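Galactokinase (Bifidobacterium longum subsp. infantis ATCC 15697 = JCM 1222 = DSM 20088, PDB 6TEQ) probably catalyses the ATP-dependent phosphorylation of galactose, as a GHMP-family sugar kinase, and binds 2-deoxy-2-fluoro-galactose. Local coordinates at residues Pro57-Phe65 and Leu404-Glu415. Numbering follows the deposited sequence.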
loop_
_atom_site.group_PDB
_atom_site.type_symbol
_atom_site.label_atom_id
_atom_site.label_comp_id
_atom_site.label_asym_id
_atom_site.label_seq_id
_atom_site.Cartn_x
_atom_site.Cartn_y
_atom_site.Cartn_z
ATOM N N PRO A 57 -3.151 3.437 -7.086
ATOM C CA PRO A 57 -2.684 2.071 -6.859
ATOM C C PRO A 57 -3.446 1.016 -7.658
ATOM O O PRO A 57 -4.517 1.240 -8.168
ATOM C CB PRO A 57 -2.973 1.870 -5.364
ATOM C CG PRO A 57 -4.225 2.716 -5.098
ATOM C CD PRO A 57 -3.985 3.980 -5.966
ATOM N N ILE A 58 -2.745 -0.111 -7.792
ATOM C CA ILE A 58 -3.334 -1.403 -8.220
ATOM C C ILE A 58 -3.160 -2.382 -7.084
ATOM O O ILE A 58 -2.190 -2.254 -6.275
ATOM C CB ILE A 58 -2.706 -1.922 -9.516
ATOM C CG1 ILE A 58 -1.211 -2.173 -9.381
ATOM C CG2 ILE A 58 -3.027 -0.974 -10.650
ATOM C CD1 ILE A 58 -0.615 -2.986 -10.472
ATOM N N ALA A 59 -4.049 -3.349 -7.056
ATOM C CA ALA A 59 -3.921 -4.467 -6.113
ATOM C C ALA A 59 -3.056 -5.520 -6.796
ATOM O O ALA A 59 -3.298 -5.878 -7.992
ATOM C CB ALA A 59 -5.266 -5.019 -5.774
ATOM N N LEU A 60 -2.083 -6.059 -6.083
ATOM C CA LEU A 60 -1.304 -7.197 -6.591
ATOM C C LEU A 60 -2.119 -8.492 -6.554
ATOM O O LEU A 60 -3.070 -8.642 -5.790
ATOM C CB LEU A 60 -0.030 -7.333 -5.777
ATOM C CG LEU A 60 1.033 -6.278 -6.005
ATOM C CD1 LEU A 60 2.074 -6.454 -4.932
ATOM C CD2 LEU A 60 1.661 -6.449 -7.376
ATOM N N PRO A 61 -1.711 -9.526 -7.313
ATOM C CA PRO A 61 -2.337 -10.821 -7.141
ATOM C C PRO A 61 -1.948 -11.475 -5.807
ATOM O O PRO A 61 -2.619 -12.380 -5.339
ATOM C CB PRO A 61 -1.735 -11.617 -8.268
ATOM C CG PRO A 61 -0.473 -10.929 -8.698
ATOM C CD PRO A 61 -0.714 -9.482 -8.393
ATOM N N HIS A 62 -0.864 -11.004 -5.227
ATOM C CA HIS A 62 -0.286 -11.510 -3.960
ATOM C C HIS A 62 -1.218 -11.081 -2.832
ATOM O O HIS A 62 -1.496 -9.865 -2.682
ATOM C CB HIS A 62 1.094 -10.924 -3.697
ATOM C CG HIS A 62 2.061 -11.301 -4.758
ATOM N ND1 HIS A 62 1.974 -10.737 -6.017
ATOM C CD2 HIS A 62 3.081 -12.190 -4.776
ATOM C CE1 HIS A 62 2.903 -11.296 -6.792
ATOM N NE2 HIS A 62 3.621 -12.158 -6.037
ATOM N N ARG A 63 -1.693 -12.024 -2.027
ATOM C CA ARG A 63 -2.681 -11.804 -0.977
ATOM C C ARG A 63 -2.204 -12.385 0.347
ATOM O O ARG A 63 -1.401 -13.384 0.356
ATOM C CB ARG A 63 -4.016 -12.362 -1.388
ATOM C CG ARG A 63 -4.590 -11.686 -2.647
ATOM C CD ARG A 63 -5.604 -12.519 -3.396
ATOM N NE ARG A 63 -6.962 -12.546 -2.842
ATOM C CZ ARG A 63 -7.884 -11.600 -2.974
ATOM N NH1 ARG A 63 -7.617 -10.477 -3.617
ATOM N NH2 ARG A 63 -9.101 -11.802 -2.493
ATOM N N THR A 64 -2.791 -11.828 1.401
ATOM C CA THR A 64 -2.760 -12.409 2.758
ATOM C C THR A 64 -4.108 -13.119 2.922
ATOM O O THR A 64 -5.162 -12.441 2.792
ATOM C CB THR A 64 -2.553 -11.341 3.812
ATOM O OG1 THR A 64 -1.236 -10.869 3.569
ATOM C CG2 THR A 64 -2.700 -11.789 5.254
ATOM N N PHE A 65 -4.068 -14.375 3.334
ATOM C CA PHE A 65 -5.233 -15.222 3.572
ATOM C C PHE A 65 -5.413 -15.420 5.057
ATOM O O PHE A 65 -4.439 -15.646 5.795
ATOM C CB PHE A 65 -5.079 -16.599 2.926
ATOM C CG PHE A 65 -5.100 -16.510 1.426
ATOM C CD1 PHE A 65 -3.963 -16.170 0.739
ATOM C CD2 PHE A 65 -6.196 -16.945 0.699
ATOM C CE1 PHE A 65 -4.004 -16.057 -0.635
ATOM C CE2 PHE A 65 -6.252 -16.793 -0.673
ATOM C CZ PHE A 65 -5.133 -16.387 -1.334
ATOM N N LEU A 404 8.581 -9.804 -8.438
ATOM C CA LEU A 404 7.217 -10.365 -8.327
ATOM C C LEU A 404 6.543 -10.085 -9.657
ATOM O O LEU A 404 6.650 -8.962 -10.153
ATOM C CB LEU A 404 6.402 -9.617 -7.251
ATOM C CG LEU A 404 6.677 -9.682 -5.763
ATOM C CD1 LEU A 404 7.890 -8.872 -5.461
ATOM C CD2 LEU A 404 5.455 -9.069 -5.041
ATOM N N PRO A 405 5.753 -11.033 -10.205
ATOM C CA PRO A 405 4.837 -10.714 -11.283
ATOM C C PRO A 405 3.797 -9.732 -10.758
ATOM O O PRO A 405 3.464 -9.759 -9.563
ATOM C CB PRO A 405 4.205 -12.038 -11.649
ATOM C CG PRO A 405 4.283 -12.827 -10.371
ATOM C CD PRO A 405 5.593 -12.403 -9.725
ATOM N N ALA A 406 3.302 -8.912 -11.659
ATOM C CA ALA A 406 2.373 -7.846 -11.243
ATOM C C ALA A 406 1.426 -7.513 -12.379
ATOM O O ALA A 406 1.852 -7.297 -13.491
ATOM C CB ALA A 406 3.108 -6.645 -10.711
ATOM N N PHE A 407 0.200 -7.274 -11.996
ATOM C CA PHE A 407 -0.857 -6.745 -12.868
ATOM C C PHE A 407 -1.945 -6.283 -11.917
ATOM O O PHE A 407 -1.933 -6.692 -10.739
ATOM C CB PHE A 407 -1.326 -7.817 -13.836
ATOM C CG PHE A 407 -1.630 -9.145 -13.191
ATOM C CD1 PHE A 407 -2.881 -9.442 -12.679
ATOM C CD2 PHE A 407 -0.633 -10.126 -13.178
ATOM C CE1 PHE A 407 -3.114 -10.692 -12.097
ATOM C CE2 PHE A 407 -0.871 -11.369 -12.601
ATOM C CZ PHE A 407 -2.114 -11.650 -12.059
ATOM N N ALA A 408 -2.907 -5.583 -12.430
ATOM C CA ALA A 408 -4.014 -5.071 -11.619
ATOM C C ALA A 408 -4.983 -6.216 -11.358
ATOM O O ALA A 408 -5.658 -6.739 -12.275
ATOM C CB ALA A 408 -4.685 -3.924 -12.326
ATOM N N ALA A 409 -5.063 -6.611 -10.097
ATOM C CA ALA A 409 -5.829 -7.760 -9.588
ATOM C C ALA A 409 -6.982 -7.283 -8.710
ATOM O O ALA A 409 -7.203 -6.086 -8.523
ATOM C CB ALA A 409 -4.883 -8.702 -8.864
ATOM N N ALA A 410 -7.808 -8.249 -8.301
ATOM C CA ALA A 410 -9.022 -8.016 -7.508
ATOM C C ALA A 410 -8.701 -7.614 -6.079
ATOM O O ALA A 410 -7.581 -7.889 -5.533
ATOM C CB ALA A 410 -9.852 -9.298 -7.555
ATOM N N SER A 411 -9.668 -6.924 -5.488
ATOM C CA SER A 411 -9.570 -6.452 -4.104
ATOM C C SER A 411 -9.841 -7.628 -3.149
ATOM O O SER A 411 -10.021 -8.794 -3.578
ATOM C CB SER A 411 -10.547 -5.320 -3.859
ATOM O OG SER A 411 -11.888 -5.832 -3.928
ATOM N N ALA A 412 -9.925 -7.319 -1.889
ATOM C CA ALA A 412 -10.202 -8.280 -0.795
ATOM C C ALA A 412 -11.516 -9.009 -1.093
ATOM O O ALA A 412 -12.460 -8.411 -1.628
ATOM C CB ALA A 412 -10.234 -7.584 0.518
ATOM N N SER A 413 -11.626 -10.223 -0.638
ATOM C CA SER A 413 -12.843 -11.024 -0.860
ATOM C C SER A 413 -12.892 -12.168 0.123
ATOM O O SER A 413 -11.826 -12.570 0.677
ATOM C CB SER A 413 -12.948 -11.529 -2.260
ATOM O OG SER A 413 -11.956 -12.467 -2.552
ATOM N N ARG A 414 -14.078 -12.708 0.281
ATOM C CA ARG A 414 -14.207 -14.030 0.911
ATOM C C ARG A 414 -13.716 -15.072 -0.086
ATOM O O ARG A 414 -14.013 -14.983 -1.291
ATOM C CB ARG A 414 -15.642 -14.402 1.322
ATOM C CG ARG A 414 -15.638 -15.672 2.165
ATOM C CD ARG A 414 -16.928 -15.717 2.914
ATOM N NE ARG A 414 -17.975 -16.103 1.997
ATOM C CZ ARG A 414 -19.294 -15.884 2.212
ATOM N NH1 ARG A 414 -19.722 -15.214 3.263
ATOM N NH2 ARG A 414 -20.192 -16.294 1.345
ATOM N N GLU A 415 -12.907 -15.991 0.393
ATOM C CA GLU A 415 -12.267 -17.056 -0.402
ATOM C C GLU A 415 -12.984 -18.386 -0.178
ATOM O O GLU A 415 -13.099 -19.091 -1.132
ATOM C CB GLU A 415 -10.781 -17.126 -0.040
ATOM C CG GLU A 415 -9.956 -15.886 -0.367
ATOM C CD GLU A 415 -9.499 -15.749 -1.802
ATOM O OE1 GLU A 415 -9.588 -16.739 -2.513
ATOM O OE2 GLU A 415 -9.041 -14.653 -2.214
HETATM O O HOH W 1 -6.048 -3.585 -9.155
HETATM O O HOH W 2 -5.606 -9.677 -5.663
#
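Arg63 and Glu415 reach for each other from opposite directions and form a salt bridge, NH2 to OE2 at 2.9 Å, with a weak second bond from NE to the same oxygen. OE2 takes both donors, the guanidinium and carboxylate planes 68° apart, while Glu415 OE1 is hydrogen-bonded to His12. A bend at chi3 (79°) swings the Arg63 head alongside residues 410-413, where NH1 gives a bond of 2.9 Å to Ser411 O; this oxygen lies in the guanidinium plane, whereas NH1 stands above the Ser411 carbonyl plane. A methionine in place of Arg63 would probably leave Glu415 OE2 without its countercharge and Ser411 O without this donor. One water joins Leu60 O, Arg63 NH1 and Ala410 O. Backbone pairing is slight: Ala409 N bonds to Ala59 O at 2.8 Å.

Within the GHMP-kinase fold, the link between strands 402-404 and 413-417, which belong to different sheets, runs across strand 54-70, where the chain turns a corner at Pro61. Strand 33-42 pairs with both 54-70 and 413-417.

Apolar contacts dominate at the other end. Leu404 CD2 sits 3.7 Å above the centre of the His62 ring as a CH-pi contact, while His62 NE2 bonds to Ile7 O. Pro61 CG lies over a face of the Phe407 ring, 4.2 Å from its centroid. Leu60 CD2 meets Ala406 CB at 3.6 Å, and Ile58 CG2 packs on Ala408 CB.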